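Local coordinates for deoxyhypusine hydroxylase (Homo sapiens, PDB 4D50), which hydroxylates the deoxyhypusine residue of translation initiation factor eIF-5A at a diiron centre, completing the hypusine modification that the factor needs to work, at residues L109-L112 and K113-S117; R175-F178 and E179-A183; R165-E168 and A169-E173; Q222-A225 and A226-Q229; V131-L134 and E135-Q139. All coordinates share one frame; numbering follows the deposited sequence.

Interaction 1 of 5, residues L109-L112 and K113-S117; sequences LEIL and KQYSS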
# COMPACT_ATOMS: atom_id res chain seq x y z
N LEU A 109 -2.29 -8.59 -18.36
CA LEU A 109 -1.00 -9.37 -18.28
C LEU A 109 0.07 -8.88 -19.19
O LEU A 109 1.23 -8.81 -18.83
CB LEU A 109 -1.21 -10.82 -18.65
CG LEU A 109 -0.82 -12.00 -17.82
CD1 LEU A 109 -0.82 -13.20 -18.76
CD2 LEU A 109 0.49 -11.82 -17.09
N GLU A 110 -0.31 -8.46 -20.40
CA GLU A 110 0.70 -8.14 -21.39
C GLU A 110 1.44 -6.85 -21.02
O GLU A 110 2.68 -6.78 -21.11
CB GLU A 110 0.12 -8.14 -22.84
CG GLU A 110 0.05 -9.56 -23.49
CD GLU A 110 1.31 -10.46 -23.23
OE1 GLU A 110 2.43 -10.15 -23.71
OE2 GLU A 110 1.17 -11.49 -22.51
N ILE A 111 0.69 -5.86 -20.59
CA ILE A 111 1.30 -4.61 -20.09
C ILE A 111 2.17 -4.86 -18.85
O ILE A 111 3.23 -4.26 -18.71
CB ILE A 111 0.27 -3.49 -19.86
CG1 ILE A 111 1.01 -2.20 -19.52
CG2 ILE A 111 -0.70 -3.75 -18.72
CD1 ILE A 111 0.35 -0.97 -20.13
N LEU A 112 1.68 -5.68 -17.91
CA LEU A 112 2.53 -6.00 -16.75
C LEU A 112 3.81 -6.72 -17.12
O LEU A 112 4.85 -6.47 -16.58
CB LEU A 112 1.76 -6.76 -15.68
CG LEU A 112 0.61 -5.97 -15.09
CD1 LEU A 112 -0.21 -6.85 -14.21
CD2 LEU A 112 1.00 -4.73 -14.32
N LYS A 113 3.75 -7.65 -18.07
CA LYS A 113 5.00 -8.25 -18.56
C LYS A 113 5.95 -7.20 -19.21
O LYS A 113 7.17 -7.28 -19.03
CB LYS A 113 4.68 -9.35 -19.60
CG LYS A 113 4.13 -10.59 -18.92
CD LYS A 113 3.57 -11.56 -19.98
CE LYS A 113 3.65 -12.97 -19.44
NZ LYS A 113 2.76 -13.98 -20.08
N GLN A 114 5.38 -6.28 -19.99
CA GLN A 114 6.15 -5.21 -20.65
C GLN A 114 6.92 -4.39 -19.57
O GLN A 114 8.09 -4.18 -19.66
CB GLN A 114 5.17 -4.31 -21.42
CG GLN A 114 5.73 -3.07 -22.12
CD GLN A 114 4.66 -2.23 -22.83
OE1 GLN A 114 3.45 -2.36 -22.57
NE2 GLN A 114 5.11 -1.36 -23.75
N TYR A 115 6.19 -4.00 -18.54
CA TYR A 115 6.72 -3.08 -17.55
C TYR A 115 7.54 -3.79 -16.51
O TYR A 115 8.12 -3.15 -15.66
CB TYR A 115 5.65 -2.15 -16.96
CG TYR A 115 5.35 -1.00 -17.87
CD1 TYR A 115 4.46 -1.16 -18.92
CD2 TYR A 115 5.90 0.23 -17.68
CE1 TYR A 115 4.21 -0.12 -19.81
CE2 TYR A 115 5.65 1.27 -18.54
CZ TYR A 115 4.82 1.08 -19.60
OH TYR A 115 4.60 2.14 -20.49
N SER A 116 7.66 -5.12 -16.65
CA SER A 116 8.58 -5.87 -15.87
C SER A 116 10.00 -5.50 -16.21
O SER A 116 10.90 -5.86 -15.43
CB SER A 116 8.37 -7.39 -16.07
OG SER A 116 7.11 -7.79 -15.49
N SER A 117 10.19 -4.83 -17.36
CA SER A 117 11.46 -4.33 -17.80
C SER A 117 11.61 -2.81 -17.72
O SER A 117 12.51 -2.21 -18.32
CB SER A 117 11.74 -4.78 -19.21
OG SER A 117 12.05 -6.18 -19.16

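Interaction 2 of 5, residues R175-F178 and E179-A183; sequences RPLF and ERYRA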
# COMPACT_ATOMS: atom_id res chain seq x y z
N ARG A 175 16.47 -16.15 -3.33
CA ARG A 175 15.15 -16.58 -3.75
C ARG A 175 14.43 -15.51 -4.53
O ARG A 175 14.70 -14.33 -4.33
CB ARG A 175 14.28 -16.97 -2.57
CG ARG A 175 14.91 -18.05 -1.76
CD ARG A 175 13.94 -18.53 -0.73
NE ARG A 175 14.62 -19.30 0.31
CZ ARG A 175 14.08 -20.31 0.96
NH1 ARG A 175 12.85 -20.73 0.66
NH2 ARG A 175 14.79 -20.91 1.90
N PRO A 176 13.55 -15.91 -5.45
CA PRO A 176 12.74 -14.93 -6.16
C PRO A 176 11.92 -14.07 -5.22
O PRO A 176 11.40 -14.57 -4.19
CB PRO A 176 11.82 -15.79 -7.03
CG PRO A 176 12.37 -17.19 -7.03
CD PRO A 176 13.35 -17.28 -5.94
N LEU A 177 11.74 -12.82 -5.61
CA LEU A 177 11.02 -11.86 -4.84
C LEU A 177 9.62 -12.34 -4.47
O LEU A 177 9.16 -12.16 -3.35
CB LEU A 177 10.94 -10.57 -5.59
CG LEU A 177 10.59 -9.43 -4.68
CD1 LEU A 177 11.57 -9.23 -3.53
CD2 LEU A 177 10.55 -8.20 -5.54
N PHE A 178 8.96 -13.02 -5.41
CA PHE A 178 7.62 -13.47 -5.15
C PHE A 178 7.58 -14.44 -4.01
O PHE A 178 6.68 -14.36 -3.17
CB PHE A 178 7.01 -14.11 -6.40
CG PHE A 178 5.56 -14.43 -6.29
CD1 PHE A 178 4.62 -13.42 -6.33
CD2 PHE A 178 5.13 -15.75 -6.25
CE1 PHE A 178 3.28 -13.72 -6.29
CE2 PHE A 178 3.80 -16.04 -6.28
CZ PHE A 178 2.87 -15.03 -6.31
N GLU A 179 8.56 -15.34 -3.97
CA GLU A 179 8.56 -16.37 -2.93
C GLU A 179 8.83 -15.69 -1.55
O GLU A 179 8.26 -16.11 -0.52
CB GLU A 179 9.61 -17.41 -3.26
CG GLU A 179 9.19 -18.56 -4.15
CD GLU A 179 8.80 -18.21 -5.60
OE1 GLU A 179 9.02 -17.07 -6.06
OE2 GLU A 179 8.26 -19.13 -6.27
N ARG A 180 9.67 -14.66 -1.57
CA ARG A 180 10.00 -13.92 -0.39
C ARG A 180 8.76 -13.21 0.11
O ARG A 180 8.57 -13.11 1.32
CB ARG A 180 11.15 -12.92 -0.62
CG ARG A 180 12.35 -13.63 -1.14
CD ARG A 180 13.52 -12.68 -1.31
NE ARG A 180 13.99 -12.08 -0.07
CZ ARG A 180 14.87 -11.07 -0.02
NH1 ARG A 180 15.43 -10.57 -1.15
NH2 ARG A 180 15.28 -10.55 1.12
N TYR A 181 8.00 -12.61 -0.79
CA TYR A 181 6.74 -11.96 -0.42
C TYR A 181 5.75 -12.95 0.14
O TYR A 181 4.95 -12.68 1.06
CB TYR A 181 6.12 -11.23 -1.62
CG TYR A 181 6.53 -9.79 -1.79
CD1 TYR A 181 7.87 -9.44 -1.90
CD2 TYR A 181 5.60 -8.83 -2.01
CE1 TYR A 181 8.26 -8.13 -2.04
CE2 TYR A 181 5.99 -7.50 -2.16
CZ TYR A 181 7.32 -7.17 -2.18
OH TYR A 181 7.73 -5.84 -2.40
N ARG A 182 5.74 -14.17 -0.41
CA ARG A 182 4.79 -15.15 0.15
C ARG A 182 5.11 -15.46 1.64
O ARG A 182 4.23 -15.65 2.46
CB ARG A 182 4.86 -16.46 -0.72
CG ARG A 182 4.28 -16.29 -2.09
CD ARG A 182 3.85 -17.60 -2.74
NE ARG A 182 2.85 -18.30 -1.96
CZ ARG A 182 2.47 -19.55 -2.23
NH1 ARG A 182 3.03 -20.20 -3.25
NH2 ARG A 182 1.61 -20.15 -1.45
N ALA A 183 6.39 -15.50 1.96
CA ALA A 183 6.87 -15.84 3.30
C ALA A 183 6.57 -14.63 4.20
O ALA A 183 6.16 -14.81 5.32
CB ALA A 183 8.35 -16.07 3.25
O HOH W 1 15.31 -11.76 -4.05

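Interaction 3 of 5, residues R165-E168 and A169-E173; sequences RLRE and ALLDE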
# COMPACT_ATOMS: atom_id res chain seq x y z
N ARG A 165 11.41 -21.20 9.70
CA ARG A 165 11.53 -21.49 8.27
C ARG A 165 10.99 -20.35 7.33
O ARG A 165 11.60 -20.06 6.30
CB ARG A 165 10.75 -22.77 7.94
CG ARG A 165 11.38 -24.03 8.53
CD ARG A 165 10.65 -25.25 7.98
NE ARG A 165 10.86 -26.53 8.69
CZ ARG A 165 10.00 -27.09 9.56
NH1 ARG A 165 8.86 -26.50 9.92
NH2 ARG A 165 10.31 -28.26 10.13
N LEU A 166 9.92 -19.71 7.74
CA LEU A 166 9.44 -18.49 7.02
C LEU A 166 10.47 -17.34 7.05
O LEU A 166 10.71 -16.63 6.03
CB LEU A 166 8.11 -18.01 7.60
CG LEU A 166 6.91 -18.94 7.36
CD1 LEU A 166 5.73 -18.55 8.18
CD2 LEU A 166 6.56 -19.00 5.89
N ARG A 167 11.10 -17.17 8.20
CA ARG A 167 12.11 -16.11 8.38
C ARG A 167 13.26 -16.39 7.44
O ARG A 167 13.77 -15.53 6.78
CB ARG A 167 12.57 -16.05 9.82
CG ARG A 167 13.74 -15.12 10.06
CD ARG A 167 14.27 -15.36 11.47
NE ARG A 167 15.54 -14.65 11.59
CZ ARG A 167 16.70 -15.06 11.05
NH1 ARG A 167 16.81 -16.19 10.33
NH2 ARG A 167 17.77 -14.29 11.19
N GLU A 168 13.65 -17.65 7.36
CA GLU A 168 14.75 -17.93 6.44
C GLU A 168 14.46 -17.58 5.02
O GLU A 168 15.31 -17.02 4.31
CB GLU A 168 15.16 -19.41 6.54
CG GLU A 168 15.85 -19.76 7.84
CD GLU A 168 16.39 -21.19 7.82
OE1 GLU A 168 16.20 -21.90 6.79
OE2 GLU A 168 16.94 -21.65 8.87
N ALA A 169 13.24 -17.91 4.60
CA ALA A 169 12.80 -17.65 3.24
C ALA A 169 12.75 -16.16 2.96
O ALA A 169 13.26 -15.68 1.97
CB ALA A 169 11.44 -18.27 3.00
N LEU A 170 12.17 -15.43 3.90
CA LEU A 170 12.06 -13.94 3.80
C LEU A 170 13.38 -13.21 3.55
O LEU A 170 13.44 -12.28 2.73
CB LEU A 170 11.39 -13.40 5.10
CG LEU A 170 11.24 -11.89 5.24
CD1 LEU A 170 10.07 -11.45 4.39
CD2 LEU A 170 11.14 -11.36 6.68
N LEU A 171 14.41 -13.61 4.32
CA LEU A 171 15.75 -13.01 4.35
C LEU A 171 16.74 -13.60 3.34
O LEU A 171 17.87 -13.10 3.28
CB LEU A 171 16.34 -13.10 5.73
CG LEU A 171 15.45 -12.61 6.87
CD1 LEU A 171 16.18 -12.84 8.19
CD2 LEU A 171 15.11 -11.12 6.73
N ASP A 172 16.31 -14.58 2.55
CA ASP A 172 17.14 -15.18 1.51
C ASP A 172 17.20 -14.35 0.22
O ASP A 172 16.26 -14.31 -0.61
CB ASP A 172 16.69 -16.62 1.24
CG ASP A 172 17.69 -17.41 0.40
OD1 ASP A 172 18.69 -16.81 -0.05
OD2 ASP A 172 17.43 -18.65 0.26
N GLU A 173 18.31 -13.67 0.02
CA GLU A 173 18.43 -12.78 -1.18
C GLU A 173 18.54 -13.54 -2.53
O GLU A 173 18.35 -12.95 -3.59
CB GLU A 173 19.62 -11.86 -1.02
CG GLU A 173 19.60 -10.95 0.21
CD GLU A 173 18.79 -9.66 0.10
OE1 GLU A 173 18.26 -9.31 -0.97
OE2 GLU A 173 18.77 -8.94 1.13

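Interaction 4 of 5, residues Q222-A225 and A226-Q229; sequences QHEA and AVPQ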
# COMPACT_ATOMS: atom_id res chain seq x y z
N GLN A 222 0.59 -4.73 13.34
CA GLN A 222 0.30 -3.82 14.47
C GLN A 222 0.85 -4.35 15.79
O GLN A 222 0.33 -3.99 16.88
CB GLN A 222 -1.24 -3.53 14.59
CG GLN A 222 -1.63 -2.17 14.08
CD GLN A 222 -3.05 -1.76 14.47
OE1 GLN A 222 -3.89 -1.52 13.62
NE2 GLN A 222 -3.33 -1.67 15.77
N HIS A 223 1.90 -5.17 15.76
CA HIS A 223 2.49 -5.69 16.95
C HIS A 223 3.58 -4.73 17.42
O HIS A 223 4.48 -4.34 16.65
CB HIS A 223 3.11 -7.04 16.78
CG HIS A 223 3.38 -7.73 18.08
ND1 HIS A 223 4.39 -7.37 18.95
CD2 HIS A 223 2.72 -8.75 18.68
CE1 HIS A 223 4.36 -8.14 20.02
NE2 HIS A 223 3.36 -8.99 19.88
N GLU A 224 3.49 -4.36 18.69
CA GLU A 224 4.32 -3.32 19.26
C GLU A 224 5.84 -3.66 19.32
O GLU A 224 6.67 -2.77 19.47
CB GLU A 224 3.77 -3.03 20.68
CG GLU A 224 3.97 -1.63 21.22
CD GLU A 224 3.26 -1.42 22.57
OE1 GLU A 224 2.14 -1.97 22.78
OE2 GLU A 224 3.83 -0.69 23.43
N ALA A 225 6.19 -4.95 19.23
CA ALA A 225 7.60 -5.41 19.28
C ALA A 225 8.40 -4.81 18.12
O ALA A 225 9.61 -4.71 18.23
CB ALA A 225 7.74 -6.93 19.26
N ALA A 226 7.69 -4.42 17.06
CA ALA A 226 8.32 -3.87 15.83
C ALA A 226 8.53 -2.37 15.86
O ALA A 226 9.26 -1.87 15.02
CB ALA A 226 7.49 -4.17 14.60
N VAL A 227 7.99 -1.69 16.88
CA VAL A 227 8.03 -0.21 16.95
C VAL A 227 9.46 0.36 16.87
O VAL A 227 9.67 1.25 16.11
CB VAL A 227 7.21 0.34 18.13
CG1 VAL A 227 7.52 1.82 18.41
CG2 VAL A 227 5.74 0.13 17.89
N PRO A 228 10.40 -0.12 17.72
CA PRO A 228 11.73 0.38 17.71
C PRO A 228 12.34 0.33 16.35
O PRO A 228 12.96 1.28 15.95
CB PRO A 228 12.48 -0.52 18.72
CG PRO A 228 11.43 -1.02 19.63
CD PRO A 228 10.16 -1.06 18.84
N GLN A 229 12.20 -0.79 15.63
CA GLN A 229 12.76 -0.92 14.32
C GLN A 229 12.07 -0.04 13.31
O GLN A 229 12.73 0.51 12.43
CB GLN A 229 12.78 -2.40 13.93
CG GLN A 229 13.90 -3.15 14.70
CD GLN A 229 15.24 -2.98 14.01
OE1 GLN A 229 15.36 -3.26 12.82
NE2 GLN A 229 16.24 -2.52 14.75

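Interaction 5 of 5, residues V131-L134 and E135-Q139; sequences VRRL and EWLQQ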
# COMPACT_ATOMS: atom_id res chain seq x y z
N VAL A 131 2.68 -10.07 -12.33
CA VAL A 131 2.62 -11.15 -13.32
C VAL A 131 2.62 -12.51 -12.61
O VAL A 131 1.80 -13.33 -12.90
CB VAL A 131 3.78 -11.07 -14.32
CG1 VAL A 131 3.83 -12.36 -15.14
CG2 VAL A 131 3.61 -9.84 -15.21
N ARG A 132 3.44 -12.66 -11.58
CA ARG A 132 3.39 -13.92 -10.84
C ARG A 132 2.04 -14.12 -10.10
O ARG A 132 1.54 -15.24 -9.96
CB ARG A 132 4.55 -13.93 -9.81
CG ARG A 132 5.98 -14.12 -10.35
CD ARG A 132 6.25 -15.45 -11.00
NE ARG A 132 5.90 -16.60 -10.17
CZ ARG A 132 6.70 -17.17 -9.25
NH1 ARG A 132 7.91 -16.72 -8.99
NH2 ARG A 132 6.26 -18.28 -8.60
N ARG A 133 1.49 -13.05 -9.52
CA ARG A 133 0.17 -13.12 -8.86
C ARG A 133 -0.90 -13.51 -9.88
O ARG A 133 -1.71 -14.44 -9.66
CB ARG A 133 -0.20 -11.82 -8.14
CG ARG A 133 -1.58 -11.86 -7.52
CD ARG A 133 -1.92 -10.53 -6.82
NE ARG A 133 -3.35 -10.19 -7.04
CZ ARG A 133 -4.40 -10.71 -6.40
NH1 ARG A 133 -4.25 -11.70 -5.52
NH2 ARG A 133 -5.62 -10.30 -6.72
N LEU A 134 -0.87 -12.88 -11.05
CA LEU A 134 -1.88 -13.25 -12.05
C LEU A 134 -1.74 -14.74 -12.47
O LEU A 134 -2.76 -15.41 -12.63
CB LEU A 134 -1.89 -12.34 -13.24
CG LEU A 134 -2.33 -10.92 -12.96
CD1 LEU A 134 -2.26 -10.07 -14.23
CD2 LEU A 134 -3.69 -10.79 -12.30
N GLU A 135 -0.51 -15.22 -12.62
CA GLU A 135 -0.26 -16.59 -12.94
C GLU A 135 -0.76 -17.51 -11.83
O GLU A 135 -1.28 -18.60 -12.09
CB GLU A 135 1.21 -16.80 -13.27
CG GLU A 135 1.58 -15.99 -14.54
CD GLU A 135 3.04 -16.02 -14.93
OE1 GLU A 135 3.93 -16.28 -14.03
OE2 GLU A 135 3.28 -15.75 -16.15
N TRP A 136 -0.59 -17.09 -10.58
CA TRP A 136 -1.08 -17.88 -9.45
C TRP A 136 -2.60 -17.98 -9.46
O TRP A 136 -3.19 -19.07 -9.39
CB TRP A 136 -0.47 -17.34 -8.16
CG TRP A 136 -0.65 -18.21 -6.94
CD1 TRP A 136 0.26 -19.00 -6.40
CD2 TRP A 136 -1.81 -18.33 -6.15
NE1 TRP A 136 -0.22 -19.60 -5.30
CE2 TRP A 136 -1.54 -19.23 -5.14
CE3 TRP A 136 -3.09 -17.75 -6.22
CZ2 TRP A 136 -2.45 -19.57 -4.17
CZ3 TRP A 136 -4.04 -18.09 -5.22
CH2 TRP A 136 -3.72 -19.04 -4.24
N LEU A 137 -3.26 -16.86 -9.64
CA LEU A 137 -4.69 -16.83 -9.67
C LEU A 137 -5.22 -17.75 -10.80
O LEU A 137 -6.16 -18.54 -10.58
CB LEU A 137 -5.17 -15.43 -9.99
CG LEU A 137 -5.00 -14.39 -8.88
CD1 LEU A 137 -5.36 -13.04 -9.48
CD2 LEU A 137 -5.87 -14.76 -7.69
N GLN A 138 -4.59 -17.65 -11.95
CA GLN A 138 -4.97 -18.46 -13.10
C GLN A 138 -4.82 -19.94 -12.75
O GLN A 138 -5.71 -20.71 -13.07
CB GLN A 138 -4.13 -18.10 -14.31
CG GLN A 138 -4.52 -18.88 -15.55
CD GLN A 138 -3.76 -20.16 -15.70
OE1 GLN A 138 -2.54 -20.18 -15.55
NE2 GLN A 138 -4.47 -21.20 -16.12
N GLN A 139 -3.75 -20.32 -12.08
CA GLN A 139 -3.50 -21.76 -11.80
C GLN A 139 -4.40 -22.26 -10.66
O GLN A 139 -4.81 -23.42 -10.68
CB GLN A 139 -2.06 -22.02 -11.50
CG GLN A 139 -1.09 -21.93 -12.68
CD GLN A 139 0.34 -22.37 -12.37
OE1 GLN A 139 1.13 -22.55 -13.29
NE2 GLN A 139 0.70 -22.48 -11.11

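Interaction 1 of 5, residues L109-L112 and K113-S117
Leu109, Glu110, Ile111 and Leu112 meet Lys113 to Ser116 in a local i to i+3 and i to i+4 contact along the short surface helix 109-115 of the second HEAT-like repeat. Three backbone bonds hold the turns together, the straightest running from Lys113 N to Leu109 O (2.9 Å, 167° at the hydrogen). Lys113 lays its extended chain back along the preceding turn, its CG anti to its own carbonyl carbon (chi1 -74°). Lys113 CD rests 3.5 Å from Glu110 OE2, and Lys113 NZ makes a long salt bridge of 3.8 Å to that oxygen. Leu109 adds a methyl to this cluster, CD1 lying 3.9 Å from Lys113 NZ. One residue further round, Ile111 CG1 comes to 3.7 Å from Tyr115 CD1, and Ile111 O sits in the plane of the tyrosine ring, at its edge. Tyr115 OH reaches on to Gln84, and Ile111 packs on Val80 of helix 76-84. Leu112 points to another side of the helix, onto Val131 and Leu134 of helix 121-140. Ser116 turns its hydroxyl back on the preceding turn: OG donates to Leu112 O at 2.8 Å, tilted 26° from the carbonyl plane.

Interaction 2 of 5, residues R175-F178 and E179-A183
The Phe178 ring takes Arg182 over one face: CG stands 4.2 Å above the ring plane, displaced toward the rim, and Arg182 CD follows it to 3.9 Å from Phe178 CE2. The guanidinium of Arg182 is turned 55° from the ring, and so is not stacked on it; its NE and NH2 go instead to the carbonyls of Pro156 and Pro157. A second flat group, the guanidinium of Arg180, receives a water in its plane, at its edge. All this lies at the start of helix 177-190, over its first two turns; Pro176 is at the N-cap position, and the third HEAT-like repeat starts at Glu179. Pro176 O accepts from Arg180 N at 3.1 Å, and more weakly from Glu179 N. Glu179 bends at chi2 (66°) and folds back toward the helix start, which brings OE1 within 3.2 Å of Pro176 CB; the charge of that carboxylate is met by Arg132 of helix 121-140. Leu177 and Tyr181 lie side by side and point the same way, with Leu177 CG 3.8 Å from Tyr181 CE1. The tyrosine side chain comes to about 5 Å from that of His212, an iron ligand, which places this turn next to the diiron site. Arg180 bonds through NE to Leu170 O and through NH1 to Glu173, and meets the ring of Phe210 in a cation-pi contact. A water bridges two residues: it donates to Arg175 O at 2.7 Å and accepts from Arg180 NH1 at 3.1 Å.

Interaction 3 of 5, residues R165-E168 and A169-E173
Leu171 sets its CD1 methyl over one face of the Arg167 guanidinium, 3.6 Å above the plane and over its centre. Leu171 CD1 is 3.7 Å from Arg167 CZ and 3.8 Å from Arg167 CG, so it nestles against both the flat head and the root of the chain. Arg167 leaves the helix with CG anti to the backbone N (chi1 172°) and stays extended to NE; the turn comes at chi4 (-75°), which swings the guanidinium plane across the leucine. Behind the side chains, Leu171 N donates to Arg167 O at 3.2 Å, and a shorter, straighter bond joins Leu170 N to Leu166 O, 2.8 Å and 166° at the hydrogen. All of this runs along helix 163-171, which packs with the next helix, 177-190, in this all-helical HEAT-like repeat protein. Farther out, Glu201 of helix 193-201 takes Arg167 NH2 in a salt bridge and also touches Leu171, while Leu166, Ala169 and Leu170 press onto helix 177-190. A methionine in place of Arg167 would probably leave Glu201 without its cationic mate and Leu171 CD1 without the flat group it lies on. The division of labour is clear: the guanidinium gives NH2 to the carboxylate of Glu201 and its face to a methyl, so one side chain serves both charge pairing between helices and packing within one.

Interaction 4 of 5, residues Q222-A225 and A226-Q229
Ala226 opens the second half of this tight turn by donating its N-H to His223 O at 3.2 Å, nearly straight at the hydrogen (164°), although the donor stands 38° out of the carbonyl plane. Ala226 CB lies 3.6 Å from His223 O. The bond spans three residues, as does the next, and together they wind Glu224 and Ala225 into a short 3-10 segment that leads into helix 227-235. Val227 makes that next bond, N to Glu224 O at 3.1 Å, with the donor still farther above the carbonyl plane, 63° out of it. The valine lies side by side with Glu224, both pointing the same way: CG2, anti to the valine's own carbonyl carbon, comes to 3.4 Å from Glu224 O and 4.2 Å from Glu224 CG. Pro228 has no N-H to give, and its ring carbon CD faces the turn instead, 3.7 Å from Ala225 O. A proline suits the first turn of a helix, where a backbone N-H has no carbonyl of an earlier turn to bond, so its absence costs little. His223 ND1 accepts from Ala225 N at 3.0 Å, the donor lying in the ring plane, which helps set the rotation of the imidazole. The whole turn joins helix 208-221 to helix 227-235 within the fourth HEAT-like repeat. His223 and Ala225 rest on helix 193-201, the carboxylate of Glu224 pairs with Arg256, and Val227 packs against Leu251 and Ile254 of helix 241-254.

Interaction 5 of 5, residues V131-L134 and E135-Q139
Arg133 and Leu137 meet face-on: the leucine CD1 stands 3.9 Å above the guanidinium plane, over its centre. Arg133 CG lies opposite the backbone N about the CA-CB bond (chi1 177°), and the chain bends at chi3, bringing the flat group over the leucine one turn on. Leu137 CD1 is 4.0 Å from Leu134 CD2. On another side of the helix, Val131 and Glu135 lie alongside each other and point the same way, with Val131 CG1 3.6 Å from Glu135 OE2. These turns belong to the long helix 121-140, whose Val131 and Leu134 pack on helix 109-115 in the helix-on-helix manner of a HEAT-like repeat protein. Arg132, bent at chi2 and chi3, holds its guanidinium 46° from the Glu135 carboxylate; Arg132 NE and Glu135 OE1 are 4.3 Å apart, beyond a salt bridge, and Arg132 NH1 pairs with Glu179 instead. An alanine in place of Glu135 has no carboxylate, and would probably leave Val131 CG1 with less packing on this side and Arg132 with Glu179 but without this second negative charge nearby. Arg133 is held from outside, NE by Gly101 O and NH2 by Glu143, while Leu137 N bonds to Arg133 O at 2.9 Å, 169° at the hydrogen.

Along the chain the order is interaction 1, 5, 3, 2, then 4, each on one helix or at one of its ends. Interactions 1 and 5 have centres 13 Å apart and touch where the consecutive helices 109-115 and 121-140 pack. Interactions 3 and 2, only 8 Å between centres, join the consecutive helices 163-171 and 177-190 mainly through Arg180. Interaction 2 also touches interaction 5, 14 Å between centres, through Glu179 and Arg132, so helix 177-190 links helix 121-140 with helix 163-171. Interaction 4 stands apart, its centre about 36 Å from that of interaction 1 across the chain's centre. Interactions 1, 5, 2 and 3 form a connected run of neighbouring helices in the HEAT-like fold that carries the diiron site, which interaction 2 approaches closest.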